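Local coordinates for putative nucleoprotein (Infectious salmon anemia virus, PDB 4EWC) that encapsidates the negative-strand RNA genome of the virus, shielding it from nucleases and forming the ribonucleoprotein that serves as template for transcription and replication, at residues F233-Y243 with T252-M261; S439-M449 with I460-E468. All blocks are in the same frame, centred on the assembly; numbering follows the deposited sequence.

Interaction 1: F233-Y243 with T252-M261; sequences FRQSRPKRSDY and TESSISNQCM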
loop_
_atom_site.group_PDB
_atom_site.type_symbol
_atom_site.label_atom_id
_atom_site.label_comp_id
_atom_site.label_asym_id
_atom_site.label_seq_id
_atom_site.Cartn_x
_atom_site.Cartn_y
_atom_site.Cartn_z
ATOM N N PHE A 233 21.075 -29.052 25.416
ATOM C CA PHE A 233 20.065 -29.183 24.379
ATOM C C PHE A 233 19.646 -30.654 24.144
ATOM O O PHE A 233 18.467 -30.988 24.252
ATOM C CB PHE A 233 20.551 -28.507 23.086
ATOM C CG PHE A 233 19.626 -28.695 21.919
ATOM C CD1 PHE A 233 18.297 -28.321 22.014
ATOM C CD2 PHE A 233 20.092 -29.229 20.714
ATOM C CE1 PHE A 233 17.443 -28.482 20.932
ATOM C CE2 PHE A 233 19.246 -29.389 19.622
ATOM C CZ PHE A 233 17.920 -29.021 19.725
ATOM N N ARG A 234 20.608 -31.526 23.845
ATOM C CA ARG A 234 20.325 -32.940 23.541
ATOM C C ARG A 234 19.572 -33.696 24.658
ATOM O O ARG A 234 18.869 -34.670 24.397
ATOM C CB ARG A 234 21.618 -33.680 23.216
ATOM C CG ARG A 234 22.388 -33.122 22.036
ATOM C CD ARG A 234 21.625 -33.313 20.747
ATOM N NE ARG A 234 22.265 -32.624 19.613
ATOM C CZ ARG A 234 23.135 -33.192 18.781
ATOM N NH1 ARG A 234 23.483 -34.459 18.950
ATOM N NH2 ARG A 234 23.656 -32.490 17.788
ATOM N N GLN A 235 19.730 -33.244 25.897
ATOM C CA GLN A 235 19.098 -33.888 27.034
ATOM C C GLN A 235 17.766 -33.273 27.366
ATOM O O GLN A 235 16.862 -33.951 27.858
ATOM C CB GLN A 235 19.996 -33.778 28.257
ATOM C CG GLN A 235 21.227 -34.599 28.107
ATOM C CD GLN A 235 21.847 -34.942 29.429
ATOM O OE1 GLN A 235 21.464 -34.396 30.470
ATOM N NE2 GLN A 235 22.810 -35.861 29.405
ATOM N N SER A 236 17.661 -31.975 27.130
ATOM C CA SER A 236 16.451 -31.258 27.469
ATOM C C SER A 236 15.350 -31.465 26.460
ATOM O O SER A 236 14.185 -31.351 26.808
ATOM C CB SER A 236 16.736 -29.766 27.598
ATOM O OG SER A 236 17.652 -29.526 28.650
ATOM N N ARG A 237 15.710 -31.738 25.213
ATOM C CA ARG A 237 14.705 -31.754 24.162
ATOM C C ARG A 237 13.794 -32.991 24.248
ATOM O O ARG A 237 14.159 -33.976 24.889
ATOM C CB ARG A 237 15.374 -31.622 22.793
ATOM C CG ARG A 237 16.311 -32.743 22.455
ATOM C CD ARG A 237 17.015 -32.486 21.149
ATOM N NE ARG A 237 17.834 -33.641 20.809
ATOM C CZ ARG A 237 18.520 -33.781 19.686
ATOM N NH1 ARG A 237 18.508 -32.833 18.753
ATOM N NH2 ARG A 237 19.226 -34.879 19.508
ATOM N N PRO A 238 12.601 -32.935 23.616
ATOM C CA PRO A 238 11.677 -34.061 23.795
ATOM C C PRO A 238 12.277 -35.371 23.281
ATOM O O PRO A 238 13.148 -35.347 22.393
ATOM C CB PRO A 238 10.453 -33.666 22.953
ATOM C CG PRO A 238 10.585 -32.195 22.731
ATOM C CD PRO A 238 12.058 -31.931 22.680
ATOM N N LYS A 239 11.837 -36.487 23.868
ATOM C CA LYS A 239 12.290 -37.808 23.451
ATOM C C LYS A 239 11.403 -38.292 22.315
ATOM O O LYS A 239 10.337 -37.733 22.071
ATOM C CB LYS A 239 12.215 -38.793 24.611
ATOM C CG LYS A 239 13.084 -38.460 25.830
ATOM C CD LYS A 239 14.569 -38.628 25.532
ATOM C CE LYS A 239 15.301 -37.290 25.682
ATOM N NZ LYS A 239 16.789 -37.393 25.611
ATOM N N ARG A 240 11.844 -39.335 21.628
ATOM C CA ARG A 240 11.063 -39.940 20.558
ATOM C C ARG A 240 9.640 -40.296 20.984
ATOM O O ARG A 240 8.694 -40.187 20.182
ATOM C CB ARG A 240 11.782 -41.173 19.994
ATOM C CG ARG A 240 10.883 -42.177 19.266
ATOM C CD ARG A 240 10.850 -41.945 17.768
ATOM N NE ARG A 240 9.810 -42.756 17.104
ATOM C CZ ARG A 240 10.044 -43.737 16.229
ATOM N NH1 ARG A 240 11.288 -44.057 15.871
ATOM N NH2 ARG A 240 9.028 -44.387 15.695
ATOM N N SER A 241 9.479 -40.710 22.242
ATOM C CA SER A 241 8.166 -41.147 22.719
ATOM C C SER A 241 7.289 -39.964 23.056
ATOM O O SER A 241 6.065 -40.072 23.052
ATOM C CB SER A 241 8.278 -42.106 23.920
ATOM O OG SER A 241 8.904 -41.487 25.017
ATOM N N ASP A 242 7.923 -38.834 23.338
ATOM C CA ASP A 242 7.189 -37.623 23.684
ATOM C C ASP A 242 6.381 -37.090 22.490
ATOM O O ASP A 242 5.270 -36.588 22.667
ATOM C CB ASP A 242 8.156 -36.558 24.217
ATOM C CG ASP A 242 8.726 -36.923 25.576
ATOM O OD1 ASP A 242 7.993 -37.571 26.360
ATOM O OD2 ASP A 242 9.897 -36.568 25.864
ATOM N N TYR A 243 6.944 -37.228 21.287
ATOM C CA TYR A 243 6.317 -36.733 20.064
ATOM C C TYR A 243 5.138 -37.592 19.567
ATOM O O TYR A 243 5.102 -38.802 19.776
ATOM C CB TYR A 243 7.341 -36.674 18.933
ATOM C CG TYR A 243 8.506 -35.748 19.137
ATOM C CD1 TYR A 243 8.308 -34.383 19.291
ATOM C CD2 TYR A 243 9.815 -36.228 19.114
ATOM C CE1 TYR A 243 9.383 -33.517 19.462
ATOM C CE2 TYR A 243 10.900 -35.371 19.267
ATOM C CZ TYR A 243 10.679 -34.018 19.443
ATOM O OH TYR A 243 11.737 -33.162 19.602
ATOM N N THR A 252 12.861 -40.051 14.205
ATOM C CA THR A 252 13.589 -40.250 15.448
ATOM C C THR A 252 13.604 -38.959 16.274
ATOM O O THR A 252 13.022 -37.946 15.859
ATOM C CB THR A 252 15.018 -40.745 15.183
ATOM O OG1 THR A 252 15.747 -39.737 14.475
ATOM C CG2 THR A 252 14.992 -42.025 14.357
ATOM N N GLU A 253 14.238 -39.020 17.446
ATOM C CA GLU A 253 14.367 -37.859 18.309
ATOM C C GLU A 253 15.128 -36.754 17.581
ATOM O O GLU A 253 14.666 -35.624 17.501
ATOM C CB GLU A 253 15.091 -38.199 19.619
ATOM C CG GLU A 253 15.506 -36.934 20.388
ATOM C CD GLU A 253 16.314 -37.189 21.643
ATOM O OE1 GLU A 253 16.177 -38.273 22.242
ATOM O OE2 GLU A 253 17.082 -36.283 22.041
ATOM N N SER A 254 16.299 -37.108 17.061
ATOM C CA SER A 254 17.128 -36.209 16.272
ATOM C C SER A 254 16.340 -35.657 15.090
ATOM O O SER A 254 16.358 -34.447 14.818
ATOM C CB SER A 254 18.357 -36.957 15.772
ATOM O OG SER A 254 19.104 -36.180 14.862
ATOM N N SER A 255 15.643 -36.553 14.407
ATOM C CA SER A 255 14.880 -36.240 13.202
ATOM C C SER A 255 13.849 -35.144 13.429
ATOM O O SER A 255 13.752 -34.190 12.652
ATOM C CB SER A 255 14.195 -37.524 12.675
ATOM O OG SER A 255 12.968 -37.258 12.001
ATOM N N ILE A 256 13.087 -35.282 14.501
ATOM C CA ILE A 256 12.027 -34.331 14.788
ATOM C C ILE A 256 12.614 -33.017 15.313
ATOM O O ILE A 256 12.177 -31.929 14.914
ATOM C CB ILE A 256 10.986 -34.955 15.743
ATOM C CG1 ILE A 256 10.431 -36.228 15.089
ATOM C CG2 ILE A 256 9.873 -33.983 16.047
ATOM C CD1 ILE A 256 9.368 -36.918 15.878
ATOM N N SER A 257 13.619 -33.132 16.181
ATOM C CA SER A 257 14.361 -31.984 16.649
ATOM C C SER A 257 14.768 -31.138 15.427
ATOM O O SER A 257 14.464 -29.954 15.348
ATOM C CB SER A 257 15.594 -32.423 17.447
ATOM O OG SER A 257 16.176 -31.318 18.153
ATOM N N ASN A 258 15.395 -31.782 14.449
ATOM C CA ASN A 258 15.779 -31.096 13.232
ATOM C C ASN A 258 14.612 -30.444 12.466
ATOM O O ASN A 258 14.750 -29.341 11.938
ATOM C CB ASN A 258 16.638 -32.001 12.343
ATOM C CG ASN A 258 17.957 -32.374 13.008
ATOM O OD1 ASN A 258 18.367 -31.734 13.974
ATOM N ND2 ASN A 258 18.619 -33.407 12.503
ATOM N N GLN A 259 13.457 -31.091 12.427
ATOM C CA GLN A 259 12.296 -30.459 11.805
ATOM C C GLN A 259 11.912 -29.156 12.523
ATOM O O GLN A 259 11.683 -28.137 11.880
ATOM C CB GLN A 259 11.101 -31.421 11.777
ATOM C CG GLN A 259 11.277 -32.589 10.853
ATOM C CD GLN A 259 10.096 -33.544 10.903
ATOM O OE1 GLN A 259 9.696 -33.988 11.977
ATOM N NE2 GLN A 259 9.534 -33.864 9.747
ATOM N N CYS A 260 11.848 -29.213 13.850
ATOM C CA CYS A 260 11.577 -28.048 14.681
ATOM C C CYS A 260 12.621 -26.940 14.524
ATOM O O CYS A 260 12.294 -25.747 14.427
ATOM C CB CYS A 260 11.502 -28.473 16.161
ATOM S SG CYS A 260 10.117 -29.606 16.565
HETATM N N MSE A 261 13.886 -27.334 14.492
HETATM C CA MSE A 261 14.952 -26.358 14.301
HETATM C C MSE A 261 14.862 -25.710 12.902
HETATM O O MSE A 261 15.087 -24.531 12.753
HETATM C CB MSE A 261 16.316 -26.990 14.587
HETATM C CG MSE A 261 16.546 -27.246 16.069
HETATM SE SE MSE A 261 16.759 -25.509 17.020
HETATM C CE MSE A 261 18.402 -24.952 16.190
HETATM O O HOH W 1 13.925 -34.140 20.110
#
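Arg-237 and Arg-240 bring the chain that leaves helix 226-236 alongside the first turns of helix 253-269, the backbones being closest where the CA atoms of Arg-240 and Glu-253 stand 4.5 Å apart. Glu-253 is the acidic centre of the contact. Its extended chain carries the carboxylate between two basic residues, and the bond from Arg-237 NE to Glu-253 OE2 (3.0 Å) uses the anti lone pair of that oxygen. Carboxylate and guanidinium planes stand 80° apart, and the acceptor is tilted out of the guanidinium plane. A looser salt bridge joins Lys-239 NZ to Glu-253 OE1 at 3.5 Å; the lysine chain bends at chi2 and chi3 to lie beside the glutamate, pointing the same way. Beyond NE, Arg-237 NH1 lies 2.8 Å from Ser-257 OG, while its CD rests over a face of the Phe-233 ring. Further along the loop, Tyr-243 receives Ile-256 CG2 squarely over its ring face, 3.4 Å from the centroid, a CH-pi contact. A water donates to the carbonyls of Pro-238 and Glu-253. Thr-252 OG1 accepts from Ser-255 N as N-cap. The whole is a loop joining two consecutive helices, whose salt-bridge network holds Arg-237 and Lys-239, two of the four residues of what is probably a nuclear localization signal; Arg-240, another, lies exposed along Thr-252.

Interaction 2: S439-M449 with I460-E468; sequences SVARTCVAVSM and IENAVPGSE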
loop_
_atom_site.group_PDB
_atom_site.type_symbol
_atom_site.label_atom_id
_atom_site.label_comp_id
_atom_site.label_asym_id
_atom_site.label_seq_id
_atom_site.Cartn_x
_atom_site.Cartn_y
_atom_site.Cartn_z
ATOM N N SER A 439 11.308 1.535 14.109
ATOM C CA SER A 439 10.517 1.090 12.975
ATOM C C SER A 439 11.256 0.021 12.170
ATOM O O SER A 439 10.634 -0.835 11.547
ATOM C CB SER A 439 10.145 2.268 12.086
ATOM O OG SER A 439 11.292 2.727 11.436
ATOM N N VAL A 440 12.583 0.075 12.175
ATOM C CA VAL A 440 13.389 -1.004 11.600
ATOM C C VAL A 440 13.200 -2.298 12.394
ATOM O O VAL A 440 12.932 -3.357 11.822
ATOM C CB VAL A 440 14.885 -0.657 11.593
ATOM C CG1 VAL A 440 15.713 -1.859 11.127
ATOM C CG2 VAL A 440 15.149 0.529 10.693
ATOM N N ALA A 441 13.323 -2.198 13.718
ATOM C CA ALA A 441 13.171 -3.355 14.593
ATOM C C ALA A 441 11.791 -3.972 14.426
ATOM O O ALA A 441 11.665 -5.198 14.344
ATOM C CB ALA A 441 13.432 -2.978 16.048
ATOM N N ARG A 442 10.760 -3.129 14.359
ATOM C CA ARG A 442 9.395 -3.618 14.145
ATOM C C ARG A 442 9.240 -4.381 12.817
ATOM O O ARG A 442 8.531 -5.390 12.743
ATOM C CB ARG A 442 8.391 -2.473 14.263
ATOM C CG ARG A 442 8.367 -1.899 15.670
ATOM C CD ARG A 442 7.435 -0.713 15.812
ATOM N NE ARG A 442 6.059 -1.148 15.931
ATOM C CZ ARG A 442 5.509 -1.583 17.059
ATOM N NH1 ARG A 442 6.224 -1.636 18.175
ATOM N NH2 ARG A 442 4.236 -1.974 17.064
ATOM N N THR A 443 9.934 -3.915 11.783
ATOM C CA THR A 443 9.959 -4.608 10.498
ATOM C C THR A 443 10.651 -5.976 10.617
ATOM O O THR A 443 10.257 -6.930 9.961
ATOM C CB THR A 443 10.626 -3.745 9.382
ATOM O OG1 THR A 443 9.918 -2.509 9.220
ATOM C CG2 THR A 443 10.614 -4.463 8.060
ATOM N N CYS A 444 11.674 -6.063 11.457
ATOM C CA CYS A 444 12.428 -7.295 11.633
ATOM C C CYS A 444 11.623 -8.361 12.374
ATOM O O CYS A 444 11.785 -9.567 12.152
ATOM C CB CYS A 444 13.718 -7.001 12.392
ATOM S SG CYS A 444 14.930 -6.258 11.344
ATOM N N VAL A 445 10.771 -7.883 13.270
ATOM C CA VAL A 445 9.862 -8.700 14.015
ATOM C C VAL A 445 8.773 -9.218 13.074
ATOM O O VAL A 445 8.485 -10.416 13.055
ATOM C CB VAL A 445 9.249 -7.874 15.179
ATOM C CG1 VAL A 445 7.956 -8.516 15.735
ATOM C CG2 VAL A 445 10.273 -7.692 16.280
ATOM N N ALA A 446 8.174 -8.302 12.310
ATOM C CA ALA A 446 7.119 -8.630 11.372
ATOM C C ALA A 446 7.585 -9.726 10.437
ATOM O O ALA A 446 6.916 -10.754 10.271
ATOM C CB ALA A 446 6.726 -7.406 10.571
ATOM N N VAL A 447 8.742 -9.495 9.826
ATOM C CA VAL A 447 9.312 -10.443 8.886
ATOM C C VAL A 447 9.513 -11.851 9.511
ATOM O O VAL A 447 9.176 -12.845 8.896
ATOM C CB VAL A 447 10.575 -9.857 8.210
ATOM C CG1 VAL A 447 11.529 -10.947 7.731
ATOM C CG2 VAL A 447 10.163 -8.946 7.067
ATOM N N SER A 448 10.014 -11.941 10.733
ATOM C CA SER A 448 10.132 -13.242 11.370
ATOM C C SER A 448 8.774 -13.891 11.719
ATOM O O SER A 448 8.585 -15.127 11.582
ATOM C CB SER A 448 11.051 -13.181 12.578
ATOM O OG SER A 448 12.399 -12.993 12.140
HETATM N N MSE A 449 7.819 -13.066 12.136
HETATM C CA MSE A 449 6.482 -13.588 12.410
HETATM C C MSE A 449 5.852 -14.309 11.213
HETATM O O MSE A 449 5.212 -15.344 11.378
HETATM C CB MSE A 449 5.562 -12.523 12.979
HETATM C CG MSE A 449 5.903 -12.185 14.420
HETATM SE SE MSE A 449 4.603 -10.923 15.153
HETATM C CE MSE A 449 3.365 -12.338 15.704
ATOM N N ILE A 460 2.843 -6.993 6.202
ATOM C CA ILE A 460 3.861 -6.558 7.165
ATOM C C ILE A 460 3.376 -5.365 7.978
ATOM O O ILE A 460 3.426 -5.380 9.204
ATOM C CB ILE A 460 5.160 -6.105 6.471
ATOM C CG1 ILE A 460 5.857 -7.287 5.789
ATOM C CG2 ILE A 460 6.071 -5.452 7.467
ATOM C CD1 ILE A 460 6.396 -8.300 6.754
ATOM N N GLU A 461 2.907 -4.331 7.292
ATOM C CA GLU A 461 2.474 -3.129 7.992
ATOM C C GLU A 461 1.316 -3.414 8.947
ATOM O O GLU A 461 1.309 -2.947 10.083
ATOM C CB GLU A 461 2.095 -2.018 7.027
ATOM C CG GLU A 461 1.805 -0.711 7.714
ATOM C CD GLU A 461 3.046 0.152 7.806
ATOM O OE1 GLU A 461 3.823 0.162 6.814
ATOM O OE2 GLU A 461 3.241 0.817 8.861
ATOM N N ASN A 462 0.328 -4.177 8.498
ATOM C CA ASN A 462 -0.757 -4.531 9.413
ATOM C C ASN A 462 -0.368 -5.545 10.500
ATOM O O ASN A 462 -0.995 -5.593 11.555
ATOM C CB ASN A 462 -1.981 -5.018 8.651
ATOM C CG ASN A 462 -2.670 -3.904 7.916
ATOM O OD1 ASN A 462 -3.708 -3.396 8.356
ATOM N ND2 ASN A 462 -2.089 -3.502 6.788
ATOM N N ALA A 463 0.647 -6.360 10.229
ATOM C CA ALA A 463 1.042 -7.389 11.170
ATOM C C ALA A 463 1.679 -6.767 12.415
ATOM O O ALA A 463 1.298 -7.088 13.531
ATOM C CB ALA A 463 1.974 -8.391 10.519
ATOM N N VAL A 464 2.645 -5.881 12.215
ATOM C CA VAL A 464 3.251 -5.157 13.318
ATOM C C VAL A 464 3.166 -3.687 13.001
ATOM O O VAL A 464 4.032 -3.167 12.298
ATOM C CB VAL A 464 4.731 -5.506 13.506
ATOM C CG1 VAL A 464 5.318 -4.717 14.665
ATOM C CG2 VAL A 464 4.902 -6.992 13.742
ATOM N N PRO A 465 2.122 -3.007 13.511
ATOM C CA PRO A 465 1.882 -1.612 13.135
ATOM C C PRO A 465 3.122 -0.782 13.379
ATOM O O PRO A 465 3.869 -1.044 14.337
ATOM C CB PRO A 465 0.770 -1.174 14.085
ATOM C CG PRO A 465 0.089 -2.417 14.453
ATOM C CD PRO A 465 1.177 -3.452 14.545
ATOM N N GLY A 466 3.347 0.201 12.515
ATOM C CA GLY A 466 4.417 1.148 12.747
ATOM C C GLY A 466 5.733 0.689 12.164
ATOM O O GLY A 466 6.719 1.421 12.207
ATOM N N SER A 467 5.770 -0.521 11.624
ATOM C CA SER A 467 6.996 -0.982 11.006
ATOM C C SER A 467 7.214 -0.256 9.673
ATOM O O SER A 467 6.267 0.282 9.076
ATOM C CB SER A 467 6.976 -2.498 10.806
ATOM O OG SER A 467 5.876 -2.874 10.010
ATOM N N GLU A 468 8.466 -0.251 9.229
ATOM C CA GLU A 468 8.864 0.393 7.995
ATOM C C GLU A 468 8.520 -0.476 6.755
ATOM O O GLU A 468 8.893 -1.644 6.682
ATOM C CB GLU A 468 10.365 0.710 8.071
ATOM C CG GLU A 468 10.955 1.299 6.819
ATOM C CD GLU A 468 10.430 2.692 6.527
ATOM O OE1 GLU A 468 10.755 3.626 7.313
ATOM O OE2 GLU A 468 9.694 2.849 5.508
#
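Arg-442 reaches from helix 438-449 to the turn that follows helix 457-463 and grips the carbonyl oxygen of Pro-465 side-on with two nitrogens, a local example of how a helix can satisfy the backbone of a neighbouring turn. The NE bond to Pro-465 O is 2.7 Å and runs nearly along the C=O axis; NH2 reaches the same Pro-465 O at 2.9 Å. Both bonds lie close to the guanidinium plane, which fixes its rotation, and a bend at chi3 (79°) swings the group towards the turn. NH1 has its own acceptor, the carbonyl of Arg-493, and Val-464 CG1 lies over one guanidinium face. The type II turn from Val-464 to Ser-467 is closed at Val-464 O, which accepts from both N and OG of Ser-467. One turn earlier in the helix than Arg-442, Ser-439 O takes Thr-443 N of its own helix and, at 3.2 Å, Glu-468 N, the two donors arriving from opposite faces of the carbonyl plane. Thr-443 OG1 sits among several polar partners, with Ser-439 O and Glu-468 O both available to its one proton. Further along the helix, Val-464 CG2 packs 3.7 Å from Ala-446 CB, and Ile-460 CG2 meets the same methyl. Outside the pair, Met-449 packs on helix 417-425, Thr-443 and Cys-444 on helix 272-275, and Val-445 on Trp-174 of helix 174-188, so helix 438-449 lies buried among several neighbouring helices.

Interactions 1 and 2 follow one another in the chain and do not touch: their centres are 31 Å apart and their nearest atoms about 11 Å. Interaction 1 is peripheral, 24 Å from the centre of the chain, whereas interaction 2 lies 14 Å from it and is more deeply buried. Two helices tie both to the same framework. Helix 174-188 meets Phe-233 and Met-261 at one contact and Cys-444 and Val-445 at the other, and helix 253-269, which supplies half of interaction 1, runs on to Ser-267, whose carbonyl accepts from Ser-448 OG. An arginine bonds through NE in each, to a carboxylate in 233-243/252-261 and to a backbone carbonyl in 439-449/460-468.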